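Long-range contacts in protein F9 (Vaccinia virus, PDB 6CJ6), which serves in the poxvirus entry-fusion complex, which mixes viral and cellular membrane lipids and then opens a pore that lets the virion core into the host cytoplasm: residues I51-M56 with I139-S144; R60-L65 with A145-G150; I35-V40 with Q120-G125. All blocks are in the same frame, centred on the assembly; numbering follows the deposited sequence.

Contact 1: I51-M56 with I139-S144; sequences ITNKCM and IVNTGS. With PDO (1,3-propandiol), chain B; MOH (methanol), chain C.
Ile-51, Thr-52 and Asn-53 pair with Ile-139, Val-140 and Asn-141 as parallel strands, their short axes 4.7 Å apart and 24° from alignment. This is one of the two strand pairings in a small three-stranded parallel sheet, with strand 133-141 central and strand 47-53 at an edge. Thr-52 both gives and accepts a bond with the central strand, its N to Ile-139 O and its O from Asn-141 N, and Lys-54 N continues the pattern to Asn-141 O (2.8 Å). On the face of Ile-51 and Ile-139, the two asparagines meet. Asn-141 has CG anti to its backbone N (chi1 174°), and its ND2 gives an almost straight bond to Asn-53 OD1 at 2.7 Å, within the acceptor's carbonyl plane although the amides are turned 83° apart. The same ND2 also reaches Ile-35 O. Asn-141 OD1 takes Asn-148 ND2 and, from above its carbonyl plane, Gly-143 N (2.9 Å), which makes an Asx turn; both ends of this buried amide are thus satisfied. On the face of Thr-52 and Val-140, Lys-54 NZ passes 3.6 Å from Val-140 CG2. Lys-54 NZ also hydrogen-bonds to O1 of a bound 1,3-propanediol (PDO O1, 3.2 Å). Beyond the strands, Cys-55, in disulfide with Cys-33, rests its SG 3.3 Å from Gly-143 N.

Contact 2: R60-L65 with A145-G150; sequences RLSFTL and AEANCG. Unlike the reference sequence in segment 145-150: Ala-147 (reference Arg). With MOH (methanol), chain C.
Ser-62 and Ala-147 come closest by their CA atoms, where two helical segments run almost parallel, 15° apart with short axes separated by 9.4 Å. In this helix-helix packing small residues meet where the backbones are nearest, Ser-62 CB touching Ala-147 CB at 3.8 Å with the serine pointing toward the other helix, and the Phe-63 ring fills the space beside them. Ala-147 stands where the reference sequence has arginine. Phe-63 makes the larger part of the contact. Its ring reaches across edge first, so that CZ comes within 3.1 Å of Glu-146 O near the ring plane, a carbonyl that already accepts the helical bond from Gly-150 N. To either side of that tip, CE2 approaches Ala-147 CA (3.6 Å) and CE1 approaches Gly-150 CA (3.7 Å), both obliquely; Gly-150, without a side chain, lets the ring come close to its backbone. The carboxylate of Glu-146 turns from the contact, OE2 bonding to Ser-144 OG, while that same OG caps the helix start at Ala-147 N. Around the pair, helix 102-113 closes over Phe-63 with Glu-104 and Cys-107, and Cys-107 is also the disulfide partner of Cys-149. Helix 10-24 meets Ser-62 through Tyr-18, and Thr-142, just past strand 133-141, packs on Ala-147.

Contact 3: I35-V40 with Q120-G125; sequences IHIGEV and QKLDIG. With MOH (methanol), chain D; EDO (1,2-ethanediol), chain P.
His-36, Ile-37 and the residues after them lie parallel to Gln-120 to Leu-122, with axes 4.6 Å apart and turned by 39°. They pair an outer strand with the central one of a three-stranded parallel sheet (36-41, 119-127, 43-44), and a beta bulge interrupts them: three residues lead from Ile-37 to Val-40, two from Gln-120 to Leu-122. Gln-120 bonds to that one outer strand through both its N, to His-36 O (2.8 Å), and its O, to Gly-38 N (3.1 Å); past the bulge, Leu-122 N gives to Glu-39 O (2.7 Å). A methanol donates to Gly-38 O, and His-36 NE2 shares a nearly straight bond in the ring plane with O2 of an ethanediol (2.8 Å). The buried Gln-120 side chain, extended beyond CG, is satisfied by helix 145-158: OE1 takes Asn-148 ND2 and NE2 gives to Ala-145 O. On the same face Ile-37 CD1 touches Leu-122 CD2, and farther along Val-40 CG1 meets Ile-124 CG2 at 3.8 Å. On the other, Glu-39 touches the aliphatic part of Lys-121, but Glu-39 OE2 stays 5.8 Å from Lys-121 NZ. Gln-120 and Lys-121 also line a pocket holding 2-(2-methoxyethoxy)ethanol, probably from the crystallisation liquor. Asp-123 N gives to Gln-152 OE1. Its carboxylate oxygens differ in partner: OD2 salt-bridges Lys-156, and Gly-125 N comes to Asp-123 OD1 from over the carboxylate plane at 2.9 Å, an Asx turn.

From the N terminus the chain lays down 35-40, 51-56 and 60-65, then, after helices 79-89 and 102-113, returns through 120-125, 139-144 and 145-150 in the same order. Contact 3 closes the first loop, contact 1 the second and contact 2 the third, each spanning about 80 residues; every pair crosses and none nests. Contacts 3 and 1 each pair strands within one of the two small parallel sheets, and contact 2 joins the helices that follow the strands of contact 1. The Asn-148 side chain of contact 2 bridges the two sheets, so both are fastened to helix 145-158.

Contact 1: I51-M56 with I139-S144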
loop_
_atom_site.group_PDB
_atom_site.type_symbol
_atom_site.label_atom_id
_atom_site.label_comp_id
_atom_site.label_asym_id
_atom_site.label_seq_id
_atom_site.Cartn_x
_atom_site.Cartn_y
_atom_site.Cartn_z
ATOM N N ILE A 51 2.887 -6.037 -10.099
ATOM C CA ILE A 51 4.069 -5.848 -9.265
ATOM C C ILE A 51 5.072 -5.013 -10.047
ATOM O O ILE A 51 5.444 -5.368 -11.172
ATOM C CB ILE A 51 4.673 -7.195 -8.842
ATOM C CG1 ILE A 51 3.583 -8.093 -8.252
ATOM C CG2 ILE A 51 5.798 -6.980 -7.837
ATOM C CD1 ILE A 51 3.973 -9.547 -8.154
ATOM N N THR A 52 5.502 -3.898 -9.455
ATOM C CA THR A 52 6.452 -2.990 -10.079
ATOM C C THR A 52 7.444 -2.503 -9.035
ATOM O O THR A 52 7.125 -2.401 -7.847
ATOM C CB THR A 52 5.753 -1.760 -10.669
ATOM O OG1 THR A 52 5.009 -1.096 -9.636
ATOM C CG2 THR A 52 4.816 -2.158 -11.803
ATOM N N ASN A 53 8.652 -2.195 -9.492
ATOM C CA ASN A 53 9.672 -1.591 -8.651
ATOM C C ASN A 53 9.753 -0.102 -8.951
ATOM O O ASN A 53 9.706 0.316 -10.112
ATOM C CB ASN A 53 11.032 -2.248 -8.882
ATOM C CG ASN A 53 11.064 -3.694 -8.430
ATOM O OD1 ASN A 53 11.379 -3.991 -7.278
ATOM N ND2 ASN A 53 10.732 -4.603 -9.337
ATOM N N LYS A 54 9.861 0.696 -7.892
ATOM C CA LYS A 54 9.949 2.144 -8.010
ATOM C C LYS A 54 10.608 2.675 -6.748
ATOM O O LYS A 54 10.030 3.498 -6.030
ATOM C CB LYS A 54 8.554 2.749 -8.180
ATOM C CG LYS A 54 8.457 3.824 -9.250
ATOM C CD LYS A 54 7.013 4.259 -9.488
ATOM C CE LYS A 54 6.264 3.310 -10.422
ATOM N NZ LYS A 54 5.904 2.004 -9.795
ATOM N N CYS A 55 11.816 2.199 -6.467
ATOM C CA CYS A 55 12.447 2.463 -5.188
ATOM C C CYS A 55 13.023 3.871 -5.134
ATOM O O CYS A 55 13.265 4.519 -6.155
ATOM C CB CYS A 55 13.541 1.441 -4.903
ATOM S SG CYS A 55 13.126 -0.210 -5.470
ATOM N N MET A 56 13.249 4.338 -3.910
ATOM C CA MET A 56 13.713 5.692 -3.673
ATOM C C MET A 56 14.711 5.695 -2.525
ATOM O O MET A 56 15.050 4.651 -1.957
ATOM C CB MET A 56 12.539 6.646 -3.438
ATOM C CG MET A 56 11.326 5.990 -2.816
ATOM S SD MET A 56 9.867 6.992 -3.120
ATOM C CE MET A 56 9.961 7.158 -4.901
ATOM N N ILE A 139 0.943 -3.606 -6.554
ATOM C CA ILE A 139 1.901 -3.647 -5.456
ATOM C C ILE A 139 3.209 -3.056 -5.962
ATOM O O ILE A 139 3.791 -3.557 -6.933
ATOM C CB ILE A 139 2.095 -5.077 -4.923
ATOM C CG1 ILE A 139 1.010 -5.428 -3.902
ATOM C CG2 ILE A 139 3.459 -5.238 -4.279
ATOM C CD1 ILE A 139 -0.345 -5.710 -4.494
ATOM N N VAL A 140 3.670 -1.988 -5.316
ATOM C CA VAL A 140 4.875 -1.280 -5.732
ATOM C C VAL A 140 5.955 -1.467 -4.676
ATOM O O VAL A 140 5.723 -1.223 -3.485
ATOM C CB VAL A 140 4.600 0.208 -6.019
ATOM C CG1 VAL A 140 3.878 0.865 -4.856
ATOM C CG2 VAL A 140 5.898 0.939 -6.330
ATOM N N ASN A 141 7.129 -1.916 -5.111
ATOM C CA ASN A 141 8.289 -2.044 -4.241
ATOM C C ASN A 141 9.051 -0.726 -4.249
ATOM O O ASN A 141 9.444 -0.242 -5.316
ATOM C CB ASN A 141 9.208 -3.155 -4.744
ATOM C CG ASN A 141 10.504 -3.235 -3.959
ATOM O OD1 ASN A 141 10.515 -3.035 -2.743
ATOM N ND2 ASN A 141 11.606 -3.509 -4.650
ATOM N N THR A 142 9.266 -0.147 -3.069
ATOM C CA THR A 142 10.100 1.043 -2.954
ATOM C C THR A 142 11.480 0.745 -2.381
ATOM O O THR A 142 12.149 1.659 -1.890
ATOM C CB THR A 142 9.405 2.150 -2.161
ATOM O OG1 THR A 142 8.979 1.642 -0.889
ATOM C CG2 THR A 142 8.224 2.706 -2.949
ATOM N N GLY A 143 11.925 -0.508 -2.443
ATOM C CA GLY A 143 13.270 -0.839 -2.024
ATOM C C GLY A 143 13.552 -0.644 -0.556
ATOM O O GLY A 143 14.717 -0.539 -0.165
ATOM N N SER A 144 12.518 -0.590 0.274
ATOM C CA SER A 144 12.673 -0.505 1.717
ATOM C C SER A 144 11.771 -1.544 2.356
ATOM O O SER A 144 10.593 -1.648 2.001
ATOM C CB SER A 144 12.290 0.885 2.222
ATOM O OG SER A 144 11.995 0.856 3.600
HETATM C C1 PDO B . 2.783 1.589 -12.705
HETATM O O1 PDO B . 3.411 1.035 -11.637
HETATM C C2 PDO B . 3.049 3.004 -12.979
HETATM C C3 PDO B . 1.843 3.868 -12.869
HETATM O O3 PDO B . 1.016 3.412 -13.832
HETATM C C MOH C . 5.998 1.754 -0.572
HETATM O O MOH C . 6.195 0.355 -0.587
#

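Contact 2: R60-L65 with A145-G150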
loop_
_atom_site.group_PDB
_atom_site.type_symbol
_atom_site.label_atom_id
_atom_site.label_comp_id
_atom_site.label_asym_id
_atom_site.label_seq_id
_atom_site.Cartn_x
_atom_site.Cartn_y
_atom_site.Cartn_z
ATOM N N ARG A 60 11.217 7.437 4.855
ATOM C CA ARG A 60 10.443 8.563 5.371
ATOM C C ARG A 60 9.680 9.266 4.257
ATOM O O ARG A 60 8.525 9.669 4.444
ATOM C CB ARG A 60 11.354 9.554 6.098
ATOM C CG ARG A 60 11.712 9.174 7.529
ATOM C CD ARG A 60 10.549 9.393 8.496
ATOM N NE ARG A 60 9.911 10.694 8.330
ATOM C CZ ARG A 60 8.611 10.870 8.122
ATOM N NH1 ARG A 60 7.797 9.827 8.070
ATOM N NH2 ARG A 60 8.119 12.095 7.981
ATOM N N LEU A 61 10.311 9.431 3.091
ATOM C CA LEU A 61 9.612 10.024 1.954
ATOM C C LEU A 61 8.495 9.113 1.467
ATOM O O LEU A 61 7.423 9.589 1.074
ATOM C CB LEU A 61 10.600 10.315 0.826
ATOM C CG LEU A 61 10.030 10.722 -0.534
ATOM C CD1 LEU A 61 9.183 11.982 -0.418
ATOM C CD2 LEU A 61 11.155 10.911 -1.544
ATOM N N SER A 62 8.734 7.801 1.477
ATOM C CA SER A 62 7.698 6.851 1.094
ATOM C C SER A 62 6.487 6.987 2.008
ATOM O O SER A 62 5.367 7.225 1.547
ATOM C CB SER A 62 8.258 5.427 1.142
ATOM O OG SER A 62 9.356 5.273 0.262
ATOM N N PHE A 63 6.709 6.871 3.320
ATOM C CA PHE A 63 5.611 6.960 4.276
ATOM C C PHE A 63 4.902 8.309 4.223
ATOM O O PHE A 63 3.701 8.385 4.491
ATOM C CB PHE A 63 6.118 6.666 5.687
ATOM C CG PHE A 63 6.112 5.207 6.039
ATOM C CD1 PHE A 63 4.929 4.575 6.391
ATOM C CD2 PHE A 63 7.284 4.471 6.026
ATOM C CE1 PHE A 63 4.918 3.235 6.722
ATOM C CE2 PHE A 63 7.277 3.128 6.353
ATOM C CZ PHE A 63 6.088 2.510 6.701
ATOM N N THR A 64 5.619 9.381 3.879
ATOM C CA THR A 64 4.982 10.694 3.805
ATOM C C THR A 64 3.938 10.740 2.694
ATOM O O THR A 64 2.775 11.081 2.939
ATOM C CB THR A 64 6.034 11.791 3.630
ATOM O OG1 THR A 64 6.868 11.840 4.793
ATOM C CG2 THR A 64 5.365 13.140 3.450
ATOM N N LEU A 65 4.331 10.395 1.464
ATOM C CA LEU A 65 3.362 10.315 0.374
ATOM C C LEU A 65 2.380 9.170 0.590
ATOM O O LEU A 65 1.225 9.249 0.154
ATOM C CB LEU A 65 4.088 10.135 -0.958
ATOM C CG LEU A 65 5.113 11.201 -1.349
ATOM C CD1 LEU A 65 5.896 10.761 -2.575
ATOM C CD2 LEU A 65 4.430 12.531 -1.601
ATOM N N ALA A 145 12.324 -2.315 3.292
ATOM C CA ALA A 145 11.512 -3.293 4.003
ATOM C C ALA A 145 10.451 -2.609 4.856
ATOM O O ALA A 145 9.321 -3.099 4.965
ATOM C CB ALA A 145 12.399 -4.193 4.861
ATOM N N GLU A 146 10.789 -1.470 5.462
ATOM C CA GLU A 146 9.825 -0.799 6.328
ATOM C C GLU A 146 8.718 -0.134 5.519
ATOM O O GLU A 146 7.549 -0.155 5.924
ATOM C CB GLU A 146 10.520 0.188 7.277
ATOM C CG GLU A 146 11.727 0.914 6.698
ATOM C CD GLU A 146 13.002 0.080 6.735
ATOM O OE1 GLU A 146 13.473 -0.255 7.842
ATOM O OE2 GLU A 146 13.527 -0.250 5.653
ATOM N N ALA A 147 9.058 0.445 4.365
ATOM C CA ALA A 147 8.028 1.043 3.518
ATOM C C ALA A 147 7.135 -0.022 2.893
ATOM O O ALA A 147 5.916 0.160 2.806
ATOM C CB ALA A 147 8.662 1.924 2.442
ATOM N N ASN A 148 7.721 -1.138 2.446
ATOM C CA ASN A 148 6.909 -2.243 1.943
ATOM C C ASN A 148 5.971 -2.768 3.025
ATOM O O ASN A 148 4.842 -3.181 2.733
ATOM C CB ASN A 148 7.801 -3.372 1.430
ATOM C CG ASN A 148 8.484 -3.038 0.117
ATOM O OD1 ASN A 148 8.091 -2.108 -0.587
ATOM N ND2 ASN A 148 9.503 -3.815 -0.229
ATOM N N CYS A 149 6.428 -2.770 4.279
ATOM C CA CYS A 149 5.550 -3.130 5.388
ATOM C C CYS A 149 4.376 -2.169 5.493
ATOM O O CYS A 149 3.249 -2.581 5.797
ATOM C CB CYS A 149 6.337 -3.132 6.697
ATOM S SG CYS A 149 5.313 -3.017 8.183
ATOM N N GLY A 150 4.621 -0.880 5.254
ATOM C CA GLY A 150 3.537 0.084 5.308
ATOM C C GLY A 150 2.505 -0.148 4.223
ATOM O O GLY A 150 1.300 -0.102 4.479
HETATM C C MOH C . 5.998 1.754 -0.572
HETATM O O MOH C . 6.195 0.355 -0.587
#

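Contact 3: I35-V40 with Q120-G125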
loop_
_atom_site.group_PDB
_atom_site.type_symbol
_atom_site.label_atom_id
_atom_site.label_comp_id
_atom_site.label_asym_id
_atom_site.label_seq_id
_atom_site.Cartn_x
_atom_site.Cartn_y
_atom_site.Cartn_z
ATOM N N ILE A 35 16.136 -3.734 -1.619
ATOM C CA ILE A 35 15.302 -4.903 -1.376
ATOM C C ILE A 35 14.354 -5.074 -2.555
ATOM O O ILE A 35 14.033 -4.116 -3.265
ATOM C CB ILE A 35 14.540 -4.791 -0.031
ATOM C CG1 ILE A 35 14.271 -6.178 0.555
ATOM C CG2 ILE A 35 13.237 -4.029 -0.208
ATOM C CD1 ILE A 35 13.595 -6.152 1.907
ATOM N N HIS A 36 13.916 -6.312 -2.772
ATOM C CA HIS A 36 12.996 -6.637 -3.852
ATOM C C HIS A 36 11.878 -7.526 -3.329
ATOM O O HIS A 36 12.050 -8.262 -2.354
ATOM C CB HIS A 36 13.708 -7.348 -5.006
ATOM C CG HIS A 36 14.682 -6.482 -5.738
ATOM N ND1 HIS A 36 15.995 -6.340 -5.343
ATOM C CD2 HIS A 36 14.532 -5.704 -6.836
ATOM C CE1 HIS A 36 16.614 -5.515 -6.170
ATOM N NE2 HIS A 36 15.748 -5.115 -7.085
ATOM N N ILE A 37 10.727 -7.443 -3.989
ATOM C CA ILE A 37 9.588 -8.299 -3.667
ATOM C C ILE A 37 9.779 -9.618 -4.405
ATOM O O ILE A 37 9.743 -9.659 -5.638
ATOM C CB ILE A 37 8.262 -7.639 -4.053
ATOM C CG1 ILE A 37 8.114 -6.287 -3.357
ATOM C CG2 ILE A 37 7.096 -8.552 -3.701
ATOM C CD1 ILE A 37 8.078 -6.378 -1.854
ATOM N N GLY A 38 9.986 -10.696 -3.659
ATOM C CA GLY A 38 10.232 -11.980 -4.280
ATOM C C GLY A 38 9.243 -13.050 -3.872
ATOM O O GLY A 38 9.438 -14.229 -4.175
ATOM N N GLU A 39 8.169 -12.653 -3.196
ATOM C CA GLU A 39 7.254 -13.631 -2.624
ATOM C C GLU A 39 5.967 -12.952 -2.177
ATOM O O GLU A 39 5.989 -12.072 -1.310
ATOM C CB GLU A 39 7.942 -14.325 -1.448
ATOM C CG GLU A 39 7.194 -15.479 -0.829
ATOM C CD GLU A 39 8.052 -16.221 0.179
ATOM O OE1 GLU A 39 9.178 -16.624 -0.188
ATOM O OE2 GLU A 39 7.615 -16.382 1.339
ATOM N N VAL A 40 4.842 -13.344 -2.768
ATOM C CA VAL A 40 3.537 -12.789 -2.436
ATOM C C VAL A 40 2.663 -13.916 -1.909
ATOM O O VAL A 40 2.525 -14.957 -2.561
ATOM C CB VAL A 40 2.882 -12.115 -3.656
ATOM C CG1 VAL A 40 1.488 -11.618 -3.301
ATOM C CG2 VAL A 40 3.747 -10.975 -4.160
ATOM N N GLN A 120 12.001 -9.747 0.029
ATOM C CA GLN A 120 10.914 -9.496 0.964
ATOM C C GLN A 120 9.680 -10.274 0.534
ATOM O O GLN A 120 9.337 -10.297 -0.653
ATOM C CB GLN A 120 10.595 -7.996 1.032
ATOM C CG GLN A 120 9.378 -7.633 1.875
ATOM C CD GLN A 120 9.492 -6.256 2.499
ATOM O OE1 GLN A 120 10.153 -5.371 1.955
ATOM N NE2 GLN A 120 8.861 -6.071 3.656
ATOM N N LYS A 121 9.026 -10.919 1.497
ATOM C CA LYS A 121 7.716 -11.517 1.289
ATOM C C LYS A 121 6.652 -10.473 1.602
ATOM O O LYS A 121 6.813 -9.666 2.521
ATOM C CB LYS A 121 7.537 -12.727 2.211
ATOM C CG LYS A 121 6.171 -13.396 2.133
ATOM C CD LYS A 121 5.356 -13.186 3.405
ATOM C CE LYS A 121 6.002 -13.873 4.597
ATOM N NZ LYS A 121 5.213 -13.696 5.846
ATOM N N LEU A 122 5.571 -10.478 0.825
ATOM C CA LEU A 122 4.485 -9.523 1.006
ATOM C C LEU A 122 3.156 -10.261 1.068
ATOM O O LEU A 122 2.847 -11.065 0.182
ATOM C CB LEU A 122 4.468 -8.491 -0.126
ATOM C CG LEU A 122 4.080 -7.082 0.329
ATOM C CD1 LEU A 122 4.966 -6.654 1.485
ATOM C CD2 LEU A 122 4.186 -6.091 -0.814
ATOM N N ASP A 123 2.375 -9.981 2.110
ATOM C CA ASP A 123 1.082 -10.620 2.340
ATOM C C ASP A 123 -0.011 -9.643 1.915
ATOM O O ASP A 123 -0.151 -8.567 2.504
ATOM C CB ASP A 123 0.945 -10.988 3.817
ATOM C CG ASP A 123 -0.341 -11.736 4.132
ATOM O OD1 ASP A 123 -1.151 -11.975 3.212
ATOM O OD2 ASP A 123 -0.542 -12.089 5.313
ATOM N N ILE A 124 -0.784 -10.017 0.896
ATOM C CA ILE A 124 -1.819 -9.133 0.374
ATOM C C ILE A 124 -3.172 -9.477 0.984
ATOM O O ILE A 124 -4.197 -8.907 0.600
ATOM C CB ILE A 124 -1.879 -9.150 -1.164
ATOM C CG1 ILE A 124 -2.319 -10.525 -1.671
ATOM C CG2 ILE A 124 -0.537 -8.750 -1.769
ATOM C CD1 ILE A 124 -2.597 -10.544 -3.145
ATOM N N GLY A 125 -3.186 -10.406 1.935
ATOM C CA GLY A 125 -4.433 -10.789 2.568
ATOM C C GLY A 125 -5.369 -11.552 1.651
ATOM O O GLY A 125 -5.065 -12.675 1.246
HETATM C C MOH D . 12.233 -15.528 -3.782
HETATM O O MOH D . 12.200 -14.879 -5.036
HETATM C C1 EDO P . 15.586 -1.375 -10.218
HETATM O O1 EDO P . 14.394 -0.609 -10.429
HETATM C C2 EDO P . 15.323 -2.443 -9.165
HETATM O O2 EDO P . 16.424 -3.358 -9.127
#